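Local coordinates for protein 6-phosphogluconolactonase (Thermotoga maritima, PDB 1VL1) that hydrolyses 6-phosphogluconolactone to 6-phosphogluconate, a step in the oxidative stage of the pentose phosphate pathway, at residues I74-S79 with V99-A104. Sequence-based numbering, arbitrary orientation.
Sequences IHFFLS and VLFSRA
Phe76 of the strand segment 74-79 and Phe101 of helix 92-101 are the residues whose CA atoms come nearest, 9.1 Å apart. At that spacing, with no hydrogen bond joining the segments, side chains alone make the contact, burying 169 Å² in total. Within segment 99-104, Leu100 O accepts from both Arg103 N and Ala104 N, and Arg103 NH1 donates to Val99 O at 3.0 Å (158° at the hydrogen), the acceptor lying near the guanidinium plane.

Phe101 reaches the strand with one end of its ring. Its CE1 comes obliquely to Phe76 CB at 3.8 Å, while Leu78 CD1 sits in the ring plane, at the edge, 4.0 Å from both Phe101 CZ and Phe101 CE2. With chi1 at -55°, Phe101 CG stands opposite its own carbonyl carbon, which sends the ring out between Phe76 and Leu78. Over one face of the Phe76 ring, displaced toward the rim, lies Leu100 CD2, 4.3 Å from Phe76 CE1. An alanine in place of Phe101 would probably leave Phe76 CB and Leu78 CD1 without their aromatic neighbour and open a gap between strand and helix.

All four touching residues are buried, and the contact packs the first strand of the beta-alpha-beta unit 74-82, 92-101, 111-112 against its crossover helix. Phe93 and Ile96 of that helix also touch Phe101, and Leu51 of the parallel neighbouring strand 47-51 meets both Phe76 and Leu100, carrying the apolar packing onto that strand.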
loop_
_atom_site.group_PDB
_atom_site.type_symbol
_atom_site.label_atom_id
_atom_site.label_comp_id
_atom_site.label_asym_id
_atom_site.label_seq_id
_atom_site.Cartn_x
_atom_site.Cartn_y
_atom_site.Cartn_z
ATOM N N ILE A 74 -3.875 -9.194 -12.837
ATOM C CA ILE A 74 -3.433 -8.496 -11.635
ATOM C C ILE A 74 -4.460 -7.496 -11.172
ATOM O O ILE A 74 -4.858 -6.634 -11.940
ATOM C CB ILE A 74 -2.068 -7.809 -11.821
ATOM C CG1 ILE A 74 -1.025 -8.829 -12.327
ATOM C CG2 ILE A 74 -1.640 -7.160 -10.512
ATOM C CD1 ILE A 74 0.231 -8.196 -12.911
ATOM N N HIS A 75 -4.921 -7.645 -9.929
ATOM C CA HIS A 75 -5.920 -6.711 -9.326
ATOM C C HIS A 75 -5.284 -5.817 -8.302
ATOM O O HIS A 75 -4.528 -6.304 -7.431
ATOM C CB HIS A 75 -7.056 -7.511 -8.702
ATOM C CG HIS A 75 -7.816 -8.313 -9.697
ATOM N ND1 HIS A 75 -9.108 -8.021 -10.061
ATOM C CD2 HIS A 75 -7.435 -9.377 -10.439
ATOM C CE1 HIS A 75 -9.488 -8.866 -11.002
ATOM N NE2 HIS A 75 -8.495 -9.699 -11.247
ATOM N N PHE A 76 -5.573 -4.513 -8.378
ATOM C CA PHE A 76 -4.896 -3.549 -7.522
ATOM C C PHE A 76 -5.907 -2.848 -6.578
ATOM O O PHE A 76 -7.007 -2.563 -6.987
ATOM C CB PHE A 76 -4.180 -2.455 -8.377
ATOM C CG PHE A 76 -2.954 -2.962 -9.123
ATOM C CD1 PHE A 76 -1.781 -3.196 -8.444
ATOM C CD2 PHE A 76 -2.999 -3.248 -10.462
ATOM C CE1 PHE A 76 -0.648 -3.651 -9.091
ATOM C CE2 PHE A 76 -1.843 -3.716 -11.116
ATOM C CZ PHE A 76 -0.708 -3.906 -10.422
ATOM N N PHE A 77 -5.461 -2.570 -5.357
ATOM C CA PHE A 77 -6.263 -1.912 -4.348
ATOM C C PHE A 77 -5.463 -0.830 -3.691
ATOM O O PHE A 77 -4.307 -1.057 -3.342
ATOM C CB PHE A 77 -6.675 -2.927 -3.264
ATOM C CG PHE A 77 -7.371 -4.134 -3.808
ATOM C CD1 PHE A 77 -6.645 -5.182 -4.362
ATOM C CD2 PHE A 77 -8.720 -4.235 -3.750
ATOM C CE1 PHE A 77 -7.275 -6.256 -4.911
ATOM C CE2 PHE A 77 -9.377 -5.341 -4.305
ATOM C CZ PHE A 77 -8.653 -6.348 -4.853
ATOM N N LEU A 78 -6.001 0.368 -3.495
ATOM C CA LEU A 78 -5.298 1.346 -2.654
ATOM C C LEU A 78 -5.286 0.965 -1.183
ATOM O O LEU A 78 -6.304 0.495 -0.674
ATOM C CB LEU A 78 -5.986 2.687 -2.771
ATOM C CG LEU A 78 -5.459 3.528 -3.916
ATOM C CD1 LEU A 78 -5.314 2.857 -5.253
ATOM C CD2 LEU A 78 -6.329 4.720 -3.993
ATOM N N SER A 79 -4.208 1.263 -0.462
ATOM C CA SER A 79 -4.140 0.986 0.964
ATOM C C SER A 79 -4.973 2.039 1.730
ATOM O O SER A 79 -5.398 1.786 2.842
ATOM C CB SER A 79 -2.705 1.067 1.482
ATOM O OG SER A 79 -2.100 2.300 1.151
ATOM N N VAL A 99 1.091 7.297 -12.714
ATOM C CA VAL A 99 2.313 6.486 -12.884
ATOM C C VAL A 99 2.050 5.050 -13.311
ATOM O O VAL A 99 2.919 4.420 -13.946
ATOM C CB VAL A 99 3.206 6.517 -11.618
ATOM C CG1 VAL A 99 3.697 7.960 -11.372
ATOM C CG2 VAL A 99 2.553 5.900 -10.439
ATOM N N LEU A 100 0.864 4.527 -13.013
ATOM C CA LEU A 100 0.606 3.112 -13.241
ATOM C C LEU A 100 -0.689 2.823 -13.949
ATOM O O LEU A 100 -0.669 2.241 -14.999
ATOM C CB LEU A 100 0.629 2.380 -11.910
ATOM C CG LEU A 100 0.301 0.895 -11.880
ATOM C CD1 LEU A 100 1.339 0.118 -12.685
ATOM C CD2 LEU A 100 0.281 0.340 -10.430
ATOM N N PHE A 101 -1.823 3.203 -13.362
ATOM C CA PHE A 101 -3.114 2.730 -13.897
ATOM C C PHE A 101 -3.407 3.226 -15.294
ATOM O O PHE A 101 -4.146 2.589 -16.030
ATOM C CB PHE A 101 -4.301 3.061 -12.980
ATOM C CG PHE A 101 -4.195 2.584 -11.562
ATOM C CD1 PHE A 101 -3.600 1.372 -11.197
ATOM C CD2 PHE A 101 -4.770 3.372 -10.538
ATOM C CE1 PHE A 101 -3.550 1.014 -9.856
ATOM C CE2 PHE A 101 -4.757 2.966 -9.255
ATOM C CZ PHE A 101 -4.137 1.800 -8.915
ATOM N N SER A 102 -2.886 4.395 -15.635
ATOM C CA SER A 102 -3.113 5.009 -16.956
ATOM C C SER A 102 -1.952 4.687 -17.899
ATOM O O SER A 102 -1.990 5.065 -19.096
ATOM C CB SER A 102 -3.253 6.523 -16.785
ATOM O OG SER A 102 -1.963 7.205 -16.663
ATOM N N ARG A 103 -0.873 4.052 -17.376
ATOM C CA ARG A 103 0.304 3.749 -18.177
ATOM C C ARG A 103 0.418 2.287 -18.579
ATOM O O ARG A 103 0.723 1.975 -19.745
ATOM C CB ARG A 103 1.547 4.268 -17.509
ATOM C CG ARG A 103 1.663 5.782 -17.586
ATOM C CD ARG A 103 2.873 6.355 -16.845
ATOM N NE ARG A 103 4.132 6.119 -17.564
ATOM C CZ ARG A 103 5.073 5.239 -17.220
ATOM N NH1 ARG A 103 4.923 4.442 -16.185
ATOM N NH2 ARG A 103 6.173 5.122 -17.964
ATOM N N ALA A 104 0.160 1.376 -17.677
ATOM C CA ALA A 104 -0.017 -0.010 -18.043
ATOM C C ALA A 104 -1.457 -0.260 -18.468
ATOM O O ALA A 104 -2.382 0.384 -17.977
ATOM C CB ALA A 104 0.318 -0.872 -16.834
#